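PDB 6QM2: type II restriction enzyme NlaIV from Neisseria lactamica, which recognises the double-stranded DNA sequence 5'-GGNNCC-3' and cuts it between the two central bases, leaving blunt ends with 5'-phosphates. Local coordinates for residues 144-148 with 149-153; 52-55 with 56-60; 237-240 with 241-245; 15-19 with 20-24. One frame throughout, in Å; residues are numbered along the deposited sequence.

Contact 1 of 4, residues 144-148 with 149-153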
loop_
_atom_site.group_PDB
_atom_site.type_symbol
_atom_site.label_atom_id
_atom_site.label_comp_id
_atom_site.label_asym_id
_atom_site.label_seq_id
_atom_site.Cartn_x
_atom_site.Cartn_y
_atom_site.Cartn_z
ATOM N N TRP A 144 -13.677 20.421 2.307
ATOM C CA TRP A 144 -14.894 20.573 3.107
ATOM C C TRP A 144 -14.590 20.526 4.599
ATOM O O TRP A 144 -13.628 19.881 5.024
ATOM C CB TRP A 144 -15.885 19.450 2.807
ATOM C CG TRP A 144 -16.441 19.410 1.419
ATOM C CD1 TRP A 144 -17.509 20.114 0.942
ATOM C CD2 TRP A 144 -15.992 18.579 0.342
ATOM N NE1 TRP A 144 -17.744 19.784 -0.372
ATOM C CE2 TRP A 144 -16.827 18.847 -0.766
ATOM C CE3 TRP A 144 -14.959 17.642 0.202
ATOM C CZ2 TRP A 144 -16.661 18.208 -2.000
ATOM C CZ3 TRP A 144 -14.795 17.005 -1.026
ATOM C CH2 TRP A 144 -15.644 17.291 -2.110
ATOM N N LEU A 145 -15.425 21.218 5.374
ATOM C CA LEU A 145 -15.491 21.058 6.827
ATOM C C LEU A 145 -16.934 20.715 7.169
ATOM O O LEU A 145 -17.827 21.551 7.010
ATOM C CB LEU A 145 -15.050 22.334 7.552
ATOM C CG LEU A 145 -14.850 22.199 9.069
ATOM C CD1 LEU A 145 -13.637 21.337 9.396
ATOM C CD2 LEU A 145 -14.716 23.567 9.713
ATOM N N LYS A 146 -17.160 19.478 7.608
ATOM C CA LYS A 146 -18.511 18.962 7.836
ATOM C C LYS A 146 -18.602 18.200 9.158
ATOM O O LYS A 146 -17.587 17.756 9.701
ATOM C CB LYS A 146 -18.916 18.034 6.684
ATOM C CG LYS A 146 -18.967 18.685 5.303
ATOM C CD LYS A 146 -20.339 19.270 4.998
ATOM C CE LYS A 146 -20.257 20.393 3.975
ATOM N NZ LYS A 146 -21.610 20.898 3.621
ATOM N N LYS A 147 -19.825 18.070 9.671
ATOM C CA LYS A 147 -20.126 17.183 10.806
ATOM C C LYS A 147 -20.430 15.780 10.284
ATOM O O LYS A 147 -20.736 15.610 9.105
ATOM C CB LYS A 147 -21.318 17.710 11.624
ATOM C CG LYS A 147 -20.945 18.587 12.814
ATOM C CD LYS A 147 -20.254 19.879 12.401
ATOM C CE LYS A 147 -20.026 20.796 13.597
ATOM N NZ LYS A 147 -19.142 20.202 14.639
ATOM N N VAL A 148 -20.357 14.781 11.165
ATOM C CA VAL A 148 -20.637 13.378 10.793
ATOM C C VAL A 148 -22.039 13.187 10.197
ATOM O O VAL A 148 -22.216 12.402 9.271
ATOM C CB VAL A 148 -20.421 12.395 11.983
ATOM C CG1 VAL A 148 -21.471 12.574 13.080
ATOM C CG2 VAL A 148 -20.397 10.950 11.498
ATOM N N TRP A 149 -23.017 13.912 10.733
ATOM C CA TRP A 149 -24.406 13.849 10.251
ATOM C C TRP A 149 -24.588 14.472 8.858
ATOM O O TRP A 149 -25.506 14.097 8.133
ATOM C CB TRP A 149 -25.409 14.442 11.275
ATOM C CG TRP A 149 -25.078 15.806 11.860
ATOM C CD1 TRP A 149 -24.337 16.060 12.990
ATOM C CD2 TRP A 149 -25.503 17.081 11.371
ATOM N NE1 TRP A 149 -24.255 17.410 13.213
ATOM C CE2 TRP A 149 -24.963 18.063 12.238
ATOM C CE3 TRP A 149 -26.278 17.494 10.276
ATOM C CZ2 TRP A 149 -25.178 19.435 12.046
ATOM C CZ3 TRP A 149 -26.490 18.864 10.082
ATOM C CH2 TRP A 149 -25.943 19.815 10.966
ATOM N N GLN A 150 -23.711 15.405 8.486
ATOM C CA GLN A 150 -23.742 16.031 7.154
ATOM C C GLN A 150 -23.165 15.158 6.028
ATOM O O GLN A 150 -23.422 15.424 4.854
ATOM C CB GLN A 150 -23.003 17.376 7.172
ATOM C CG GLN A 150 -23.669 18.443 8.026
ATOM C CD GLN A 150 -22.909 19.755 8.003
ATOM O OE1 GLN A 150 -21.725 19.807 8.335
ATOM N NE2 GLN A 150 -23.589 20.822 7.609
ATOM N N ILE A 151 -22.390 14.132 6.378
ATOM C CA ILE A 151 -21.751 13.266 5.380
ATOM C C ILE A 151 -22.250 11.818 5.419
ATOM O O ILE A 151 -21.619 10.944 4.829
ATOM C CB ILE A 151 -20.204 13.321 5.495
ATOM C CG1 ILE A 151 -19.697 12.652 6.784
ATOM C CG2 ILE A 151 -19.729 14.766 5.426
ATOM C CD1 ILE A 151 -18.190 12.668 6.924
ATOM N N THR A 152 -23.365 11.562 6.102
ATOM C CA THR A 152 -23.979 10.231 6.126
ATOM C C THR A 152 -25.459 10.326 5.803
ATOM O O THR A 152 -26.056 11.402 5.861
ATOM C CB THR A 152 -23.818 9.524 7.487
ATOM O OG1 THR A 152 -24.198 10.415 8.541
ATOM C CG2 THR A 152 -22.387 9.072 7.693
ATOM N N ARG A 153 -26.031 9.176 5.469
ATOM C CA ARG A 153 -27.424 9.067 5.061
ATOM C C ARG A 153 -27.985 7.717 5.492
ATOM O O ARG A 153 -27.297 6.928 6.147
ATOM C CB ARG A 153 -27.525 9.232 3.541
ATOM C CG ARG A 153 -26.682 8.255 2.723
ATOM C CD ARG A 153 -27.234 8.097 1.312
ATOM N NE ARG A 153 -26.285 7.458 0.397
ATOM C CZ ARG A 153 -26.032 6.148 0.321
ATOM N NH1 ARG A 153 -26.645 5.267 1.115
ATOM N NH2 ARG A 153 -25.139 5.713 -0.565
#
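Lys147 and Trp149 lie side by side and point the same way, with the lysine's first methylene over the indole. Lys147 CB is 3.7 Å from the centroid of the five-membered ring of Trp149 and 25° off its normal, which meets the geometry of a CH-pi contact. Gln150 CG sits over the same face, offset toward the rim. Trp149 CG falls between its backbone N and carbonyl carbon (chi1 49°), a torsion that swings the ring back over the residue two places earlier. Gln150 instead crosses Lys146 at about a right angle, bringing Lys146 CD to 3.7 Å from Gln150 OE1. That oxygen accepts from Lys147 N at 2.9 Å, in the carbonyl plane and on a lone pair, through a nearly straight bond (169°). Further round the turn Val148 O takes the hydroxyl of Thr152, OG1 lying 2.9 Å away, while Ile151 CG2 meets Lys146 CB at 3.6 Å. This is where strand 138-147, an outermost strand of the mixed sheet within this chain, runs into a turn packed by Val148 and Trp149 against helix 191-204. Lys147 NZ forms a salt bridge with Asp124 on the adjacent strand. The chemistry implies that the Gln150 amide and Thr152 hydroxyl supply the firmer bonds of this turn; its internal backbone bonds, Gln150 N to Lys147 O and Ile151 N to Val148 O, are both weak.

Contact 2 of 4, residues 52-55 with 56-60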
loop_
_atom_site.group_PDB
_atom_site.type_symbol
_atom_site.label_atom_id
_atom_site.label_comp_id
_atom_site.label_asym_id
_atom_site.label_seq_id
_atom_site.Cartn_x
_atom_site.Cartn_y
_atom_site.Cartn_z
ATOM N N GLU A 52 -1.078 13.111 7.434
ATOM C CA GLU A 52 0.277 13.360 7.945
ATOM C C GLU A 52 0.745 14.769 7.573
ATOM O O GLU A 52 1.420 15.434 8.361
ATOM C CB GLU A 52 1.289 12.336 7.396
ATOM C CG GLU A 52 0.941 10.860 7.574
ATOM C CD GLU A 52 0.762 10.462 9.023
ATOM O OE1 GLU A 52 1.784 10.344 9.730
ATOM O OE2 GLU A 52 -0.397 10.258 9.447
ATOM N N TRP A 53 0.393 15.198 6.362
ATOM C CA TRP A 53 0.752 16.519 5.842
ATOM C C TRP A 53 0.111 17.658 6.621
ATOM O O TRP A 53 0.770 18.664 6.891
ATOM C CB TRP A 53 0.372 16.631 4.360
ATOM C CG TRP A 53 0.593 17.989 3.772
ATOM C CD1 TRP A 53 1.734 18.453 3.189
ATOM C CD2 TRP A 53 -0.352 19.060 3.714
ATOM N NE1 TRP A 53 1.558 19.746 2.768
ATOM C CE2 TRP A 53 0.286 20.145 3.078
ATOM C CE3 TRP A 53 -1.677 19.209 4.141
ATOM C CZ2 TRP A 53 -0.359 21.367 2.850
ATOM C CZ3 TRP A 53 -2.322 20.427 3.912
ATOM C CH2 TRP A 53 -1.658 21.490 3.275
ATOM N N LEU A 54 -1.171 17.517 6.955
ATOM C CA LEU A 54 -1.847 18.501 7.800
ATOM C C LEU A 54 -1.153 18.582 9.157
ATOM O O LEU A 54 -0.976 19.670 9.695
ATOM C CB LEU A 54 -3.325 18.170 7.981
ATOM C CG LEU A 54 -4.157 19.303 8.585
ATOM C CD1 LEU A 54 -4.403 20.401 7.562
ATOM C CD2 LEU A 54 -5.477 18.778 9.120
ATOM N N GLY A 55 -0.751 17.427 9.689
ATOM C CA GLY A 55 0.117 17.357 10.866
ATOM C C GLY A 55 1.348 18.240 10.742
ATOM O O GLY A 55 1.629 19.044 11.626
ATOM N N GLY A 56 2.064 18.101 9.629
ATOM C CA GLY A 56 3.227 18.940 9.336
ATOM C C GLY A 56 2.899 20.413 9.141
ATOM O O GLY A 56 3.676 21.274 9.542
ATOM N N TRP A 57 1.757 20.694 8.516
ATOM C CA TRP A 57 1.285 22.070 8.291
ATOM C C TRP A 57 0.915 22.779 9.587
ATOM O O TRP A 57 1.225 23.956 9.760
ATOM C CB TRP A 57 0.074 22.058 7.358
ATOM C CG TRP A 57 -0.547 23.396 7.071
ATOM C CD1 TRP A 57 -0.257 24.220 6.029
ATOM C CD2 TRP A 57 -1.597 24.035 7.809
ATOM N NE1 TRP A 57 -1.051 25.341 6.072
ATOM C CE2 TRP A 57 -1.882 25.256 7.156
ATOM C CE3 TRP A 57 -2.321 23.699 8.964
ATOM C CZ2 TRP A 57 -2.862 26.147 7.616
ATOM C CZ3 TRP A 57 -3.301 24.589 9.422
ATOM C CH2 TRP A 57 -3.558 25.798 8.746
ATOM N N LEU A 58 0.221 22.072 10.474
ATOM C CA LEU A 58 -0.075 22.592 11.807
ATOM C C LEU A 58 1.218 22.846 12.586
ATOM O O LEU A 58 1.391 23.911 13.180
ATOM C CB LEU A 58 -0.957 21.615 12.594
ATOM C CG LEU A 58 -2.387 21.351 12.118
ATOM C CD1 LEU A 58 -2.941 20.122 12.824
ATOM C CD2 LEU A 58 -3.289 22.554 12.344
ATOM N N ARG A 59 2.123 21.868 12.557
ATOM C CA ARG A 59 3.365 21.923 13.334
ATOM C C ARG A 59 4.310 23.031 12.838
ATOM O O ARG A 59 5.030 23.632 13.639
ATOM C CB ARG A 59 4.055 20.546 13.329
ATOM C CG ARG A 59 4.903 20.230 14.558
ATOM C CD ARG A 59 5.019 18.726 14.812
ATOM N NE ARG A 59 5.216 17.972 13.564
ATOM C CZ ARG A 59 4.376 17.079 13.026
ATOM N NH1 ARG A 59 3.226 16.735 13.609
ATOM N NH2 ARG A 59 4.706 16.496 11.875
ATOM N N LYS A 60 4.282 23.308 11.531
ATOM C CA LYS A 60 5.073 24.395 10.936
ATOM C C LYS A 60 4.469 25.782 11.165
ATOM O O LYS A 60 5.199 26.772 11.159
ATOM C CB LYS A 60 5.281 24.167 9.433
ATOM C CG LYS A 60 6.389 25.023 8.830
ATOM C CD LYS A 60 6.738 24.597 7.414
ATOM C CE LYS A 60 8.064 25.191 6.960
ATOM N NZ LYS A 60 8.557 24.534 5.719
#
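Trp57 leaves helix 44-60 beside Trp53 and Leu54. Its CB stands 3.5 Å from Trp53 O and equally far from Leu54 O, and lies over one face of the Trp53 ring. With CG anti to the backbone N (chi1 178°) in Trp57, and nearly the same torsion in Trp53, both indoles leave on the same flank of the helix, though the side chains cross obliquely. Their planes are only 29° apart, yet the rings are slid past one another and barely overlap: the centroid of the Trp53 six-membered ring is 5.3 Å from that of the Trp57 five-membered ring. On the pyrrole side Trp57 CD1 meets Trp53 CH2 at 4.1 Å; on the benzene side Trp57 CE3 meets Leu54 CD1, also at 4.1 Å. The indole nitrogen, NE1, makes a weak hydrogen bond to Glu20 OE1. Residues three and four apart thus form one packed face of an alpha-helix, whose regular i to i+4 ladder includes Leu58 N to Leu54 O at 2.8 Å, nearly straight at 170°. In the enzyme's PDDEXK-type fold Leu54, Trp57 and Leu58 pack on helix 9-18; Trp57 also touches Val36 of the second subunit, and Trp53 reaches further into it, its single NE1-H shared between Val36 O and Leu33 O of that subunit. Arg59 bends at chi3 and brings its guanidinium back over Gly55 O, which lies 3.4 Å above the plane, offset toward the rim; the hydrogen bond to this oxygen comes from Arg59 N instead, at 3.0 Å.

Contact 3 of 4, residues 237-240 with 241-245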
loop_
_atom_site.group_PDB
_atom_site.type_symbol
_atom_site.label_atom_id
_atom_site.label_comp_id
_atom_site.label_asym_id
_atom_site.label_seq_id
_atom_site.Cartn_x
_atom_site.Cartn_y
_atom_site.Cartn_z
ATOM N N HIS A 237 -38.999 5.673 12.971
ATOM C CA HIS A 237 -40.223 5.420 12.207
ATOM C C HIS A 237 -40.924 6.709 11.743
ATOM O O HIS A 237 -41.408 6.772 10.616
ATOM C CB HIS A 237 -41.192 4.556 13.025
ATOM C CG HIS A 237 -42.321 3.992 12.222
ATOM N ND1 HIS A 237 -42.196 2.842 11.470
ATOM C CD2 HIS A 237 -43.598 4.415 12.055
ATOM C CE1 HIS A 237 -43.346 2.584 10.874
ATOM N NE2 HIS A 237 -44.214 3.523 11.212
ATOM N N GLU A 238 -40.959 7.725 12.605
ATOM C CA GLU A 238 -41.573 9.018 12.267
ATOM C C GLU A 238 -40.806 9.798 11.194
ATOM O O GLU A 238 -41.426 10.423 10.335
ATOM C CB GLU A 238 -41.734 9.902 13.519
ATOM C CG GLU A 238 -42.716 9.373 14.560
ATOM C CD GLU A 238 -44.133 9.200 14.027
ATOM O OE1 GLU A 238 -44.768 8.173 14.354
ATOM O OE2 GLU A 238 -44.612 10.078 13.274
ATOM N N ILE A 239 -39.474 9.761 11.245
ATOM C CA ILE A 239 -38.631 10.578 10.349
ATOM C C ILE A 239 -38.027 9.829 9.157
ATOM O O ILE A 239 -37.426 10.459 8.282
ATOM C CB ILE A 239 -37.487 11.294 11.113
ATOM C CG1 ILE A 239 -36.553 10.299 11.823
ATOM C CG2 ILE A 239 -38.064 12.284 12.112
ATOM C CD1 ILE A 239 -35.188 10.875 12.130
ATOM N N ALA A 240 -38.186 8.505 9.121
ATOM C CA ALA A 240 -37.590 7.669 8.066
ATOM C C ALA A 240 -37.938 8.134 6.655
ATOM O O ALA A 240 -37.070 8.134 5.783
ATOM C CB ALA A 240 -37.989 6.208 8.244
ATOM N N HIS A 241 -39.191 8.549 6.447
ATOM C CA HIS A 241 -39.669 9.001 5.128
ATOM C C HIS A 241 -38.808 10.097 4.473
ATOM O O HIS A 241 -38.671 10.123 3.249
ATOM C CB HIS A 241 -41.136 9.456 5.194
ATOM C CG HIS A 241 -41.358 10.714 5.978
ATOM N ND1 HIS A 241 -41.154 11.968 5.444
ATOM C CD2 HIS A 241 -41.782 10.913 7.248
ATOM C CE1 HIS A 241 -41.431 12.885 6.354
ATOM N NE2 HIS A 241 -41.816 12.270 7.458
ATOM N N LYS A 242 -38.225 10.980 5.282
ATOM C CA LYS A 242 -37.350 12.045 4.771
ATOM C C LYS A 242 -36.074 11.516 4.102
ATOM O O LYS A 242 -35.496 12.201 3.253
ATOM C CB LYS A 242 -36.941 13.005 5.897
ATOM C CG LYS A 242 -38.084 13.770 6.553
ATOM C CD LYS A 242 -37.580 14.916 7.425
ATOM C CE LYS A 242 -36.846 14.420 8.663
ATOM N NZ LYS A 242 -36.394 15.539 9.535
ATOM N N TYR A 243 -35.642 10.315 4.501
ATOM C CA TYR A 243 -34.350 9.744 4.099
ATOM C C TYR A 243 -34.419 8.490 3.203
ATOM O O TYR A 243 -33.417 8.124 2.581
ATOM C CB TYR A 243 -33.534 9.475 5.372
ATOM C CG TYR A 243 -33.345 10.737 6.193
ATOM C CD1 TYR A 243 -32.597 11.803 5.690
ATOM C CD2 TYR A 243 -33.942 10.886 7.449
ATOM C CE1 TYR A 243 -32.437 12.974 6.416
ATOM C CE2 TYR A 243 -33.781 12.056 8.187
ATOM C CZ TYR A 243 -33.025 13.098 7.665
ATOM O OH TYR A 243 -32.846 14.268 8.373
ATOM N N LYS A 244 -35.584 7.845 3.132
ATOM C CA LYS A 244 -35.789 6.665 2.285
ATOM C C LYS A 244 -36.400 7.108 0.952
ATOM O O LYS A 244 -36.475 8.308 0.672
ATOM C CB LYS A 244 -36.712 5.664 2.995
ATOM C CG LYS A 244 -36.198 5.153 4.335
ATOM C CD LYS A 244 -35.099 4.109 4.196
ATOM C CE LYS A 244 -34.859 3.424 5.534
ATOM N NZ LYS A 244 -33.813 2.374 5.472
ATOM N N LYS A 245 -36.814 6.139 0.133
ATOM C CA LYS A 245 -37.603 6.397 -1.075
ATOM C C LYS A 245 -39.091 6.311 -0.722
ATOM O O LYS A 245 -39.849 7.246 -0.989
ATOM C CB LYS A 245 -37.290 5.389 -2.194
ATOM C CG LYS A 245 -35.835 5.323 -2.666
ATOM C CD LYS A 245 -34.880 4.522 -1.780
ATOM C CE LYS A 245 -35.368 3.116 -1.436
ATOM N NZ LYS A 245 -34.372 2.347 -0.641
HETATM O O HOH W 1 -41.388 7.834 7.953
#
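The imidazole of His241 presents an edge to the carbonyl of Glu238, which lies near the ring plane with Glu238 O 3.1 Å from His241 CD2. The edge of this ring also has a water near its plane. The first torsion of His241 (chi1 68°) places CG between the backbone N and carbonyl carbon and turns the ring back toward the preceding turn. The phenol of Tyr243 has Lys242 CB over one face, offset toward the rim, and its CE2 meets Ile239 CD1 at 4.3 Å. The water joins His237 O to His241 N, donating to the former and accepting from the latter at 2.8 Å. Lys242 N bonds to Ile239 O. Ala240 O is shared: Tyr243 N approaches from above the carbonyl plane at 2.9 Å, and Lys244 N comes nearly along the C=O axis at 3.1 Å. The polar ends reach back to the protein body, with Lys242 NZ salt-bridged to Asp193 and Glu189, Tyr243 OH hydrogen-bonded to Asp193, and Lys244 NZ to Met155 O and Trp158 O. Chemically, two three-residue bonds, one four-residue bond and a bridging water link the residues here, while Lys242, Tyr243 and Lys244 tie the chain following helix 236-239 to that body.

Contact 4 of 4, residues 15-19 with 20-24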
loop_
_atom_site.group_PDB
_atom_site.type_symbol
_atom_site.label_atom_id
_atom_site.label_comp_id
_atom_site.label_asym_id
_atom_site.label_seq_id
_atom_site.Cartn_x
_atom_site.Cartn_y
_atom_site.Cartn_z
ATOM N N LYS A 15 -8.131 29.153 6.908
ATOM C CA LYS A 15 -6.716 29.463 6.691
ATOM C C LYS A 15 -6.169 28.700 5.485
ATOM O O LYS A 15 -5.542 29.298 4.610
ATOM C CB LYS A 15 -5.873 29.179 7.942
ATOM C CG LYS A 15 -4.451 29.710 7.840
ATOM C CD LYS A 15 -3.708 29.707 9.169
ATOM C CE LYS A 15 -2.466 30.586 9.085
ATOM N NZ LYS A 15 -1.420 30.224 10.078
ATOM N N LEU A 16 -6.422 27.392 5.432
ATOM C CA LEU A 16 -6.041 26.568 4.274
ATOM C C LEU A 16 -6.636 27.089 2.965
ATOM O O LEU A 16 -5.975 27.085 1.928
ATOM C CB LEU A 16 -6.475 25.110 4.467
ATOM C CG LEU A 16 -5.725 24.283 5.512
ATOM C CD1 LEU A 16 -6.475 22.987 5.782
ATOM C CD2 LEU A 16 -4.295 24.000 5.075
ATOM N N LEU A 17 -7.882 27.546 3.025
ATOM C CA LEU A 17 -8.606 27.969 1.830
ATOM C C LEU A 17 -8.072 29.302 1.275
ATOM O O LEU A 17 -7.857 29.421 0.064
ATOM C CB LEU A 17 -10.116 28.051 2.127
ATOM C CG LEU A 17 -11.092 27.590 1.043
ATOM C CD1 LEU A 17 -10.838 26.144 0.638
ATOM C CD2 LEU A 17 -12.521 27.757 1.537
ATOM N N ASP A 18 -7.833 30.275 2.161
ATOM C CA ASP A 18 -7.466 31.656 1.778
ATOM C C ASP A 18 -5.969 31.982 1.854
ATOM O O ASP A 18 -5.437 32.673 0.982
ATOM C CB ASP A 18 -8.219 32.658 2.661
ATOM C CG ASP A 18 -9.720 32.412 2.689
ATOM O OD1 ASP A 18 -10.282 31.954 1.669
ATOM O OD2 ASP A 18 -10.337 32.682 3.738
ATOM N N GLU A 19 -5.306 31.493 2.901
ATOM C CA GLU A 19 -3.918 31.853 3.207
ATOM C C GLU A 19 -2.922 30.891 2.540
ATOM O O GLU A 19 -1.952 31.327 1.918
ATOM C CB GLU A 19 -3.728 31.884 4.730
ATOM C CG GLU A 19 -2.704 32.890 5.239
ATOM C CD GLU A 19 -2.839 33.177 6.730
ATOM O OE1 GLU A 19 -3.979 33.380 7.213
ATOM O OE2 GLU A 19 -1.798 33.213 7.421
ATOM N N GLU A 20 -3.169 29.590 2.679
ATOM C CA GLU A 20 -2.403 28.549 1.975
ATOM C C GLU A 20 -2.739 28.508 0.479
ATOM O O GLU A 20 -1.877 28.167 -0.333
ATOM C CB GLU A 20 -2.683 27.173 2.603
ATOM C CG GLU A 20 -1.938 25.983 2.006
ATOM C CD GLU A 20 -0.444 26.037 2.236
ATOM O OE1 GLU A 20 -0.023 26.247 3.392
ATOM O OE2 GLU A 20 0.310 25.853 1.262
ATOM N N LYS A 21 -3.990 28.841 0.138
ATOM C CA LYS A 21 -4.529 28.734 -1.228
ATOM C C LYS A 21 -4.455 27.278 -1.695
ATOM O O LYS A 21 -3.817 26.953 -2.698
ATOM C CB LYS A 21 -3.825 29.699 -2.199
ATOM C CG LYS A 21 -4.039 31.171 -1.866
ATOM C CD LYS A 21 -2.862 32.035 -2.300
ATOM C CE LYS A 21 -2.983 33.457 -1.777
ATOM N NZ LYS A 21 -1.648 34.111 -1.707
ATOM N N ILE A 22 -5.121 26.418 -0.928
ATOM C CA ILE A 22 -5.074 24.966 -1.120
ATOM C C ILE A 22 -5.718 24.512 -2.440
ATOM O O ILE A 22 -5.244 23.553 -3.050
ATOM C CB ILE A 22 -5.712 24.224 0.094
ATOM C CG1 ILE A 22 -5.264 22.756 0.173
ATOM C CG2 ILE A 22 -7.236 24.337 0.085
ATOM C CD1 ILE A 22 -3.890 22.563 0.776
ATOM N N LEU A 23 -6.765 25.207 -2.890
ATOM C CA LEU A 23 -7.483 24.817 -4.112
ATOM C C LEU A 23 -6.653 24.988 -5.386
ATOM O O LEU A 23 -6.772 24.188 -6.315
ATOM C CB LEU A 23 -8.794 25.596 -4.247
ATOM C CG LEU A 23 -9.839 25.385 -3.149
ATOM C CD1 LEU A 23 -11.095 26.171 -3.495
ATOM C CD2 LEU A 23 -10.165 23.910 -2.940
ATOM N N SER A 24 -5.820 26.026 -5.417
ATOM C CA SER A 24 -4.917 26.289 -6.542
ATOM C C SER A 24 -3.496 25.723 -6.345
ATOM O O SER A 24 -2.656 25.856 -7.236
ATOM C CB SER A 24 -4.858 27.800 -6.799
ATOM O OG SER A 24 -4.621 28.508 -5.595
#
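Lys15 O accepts from Glu19 N and Glu20 N, and Leu16 O from Ile22 N, where the chain leaves helix 9-18. At Lys15 O, Glu19 N arrives at 2.8 Å in the usual four-residue bond, and Glu20 N at 3.1 Å through a straight five-residue bond (164°). The latter is an i to i+5, pi-type bond at the C-terminal end of a helix, followed by a positive-phi residue, Lys21. The two donors approach from opposite faces of the carbonyl plane. Leu16 O reaches further along the chain, accepting from Ile22 N at 3.1 Å across six residues. This wide span is consistent with the positive phi of Lys21 (60°), which turns the chain out of the helix. Around that oxygen Glu20 CB lies at 3.4 Å, and Ile22 CG2, set between its backbone N and carbonyl carbon, at 3.5 Å, so carbons of two residues, Glu20 and Ile22, lie against the accepting oxygen. Lys21 CG touches Asp18 O. A small apolar patch closes the turn: Leu17 CD1 meets Ile22 CG2 at 4.1 Å, the side chains crossing at about a right angle, and Leu23 CG at 4.0 Å. The buried carboxylate of Glu20 is satisfied at both oxygens, OE1 by a salt bridge to Arg61 and OE2 by Asp35 N of the second subunit. In the fold, Leu16 packs on Leu54 and Ile22 on Trp53 of helix 44-60, while Leu17 and Ile22 rest on strand 138-147 at Leu143, with Ile140 also beneath Ile22.

Contacts 2 and 4 form one packed unit, their centres 14 Å apart: Trp57 CE2 is 3.4 Å from Leu16 CD2. Both also reach the second subunit, whereas contacts 1 and 3 meet no other protein chain. Contact 1 lies nearest the centre of the chain, about 7 Å from it (centre to centre); its nearest atoms are about 7 Å from contact 4 and about 6 Å from contact 3. Contacts 2 and 3, centres 41 Å apart, lie on opposite sides of the chain's centre. The sodium ion, bound by Ser68, Asn70, Met73 and Pro75, lies about 11 Å from the Glu52 side chain; that of Val148 is about 13 Å from it and about 10 Å from a potassium ion.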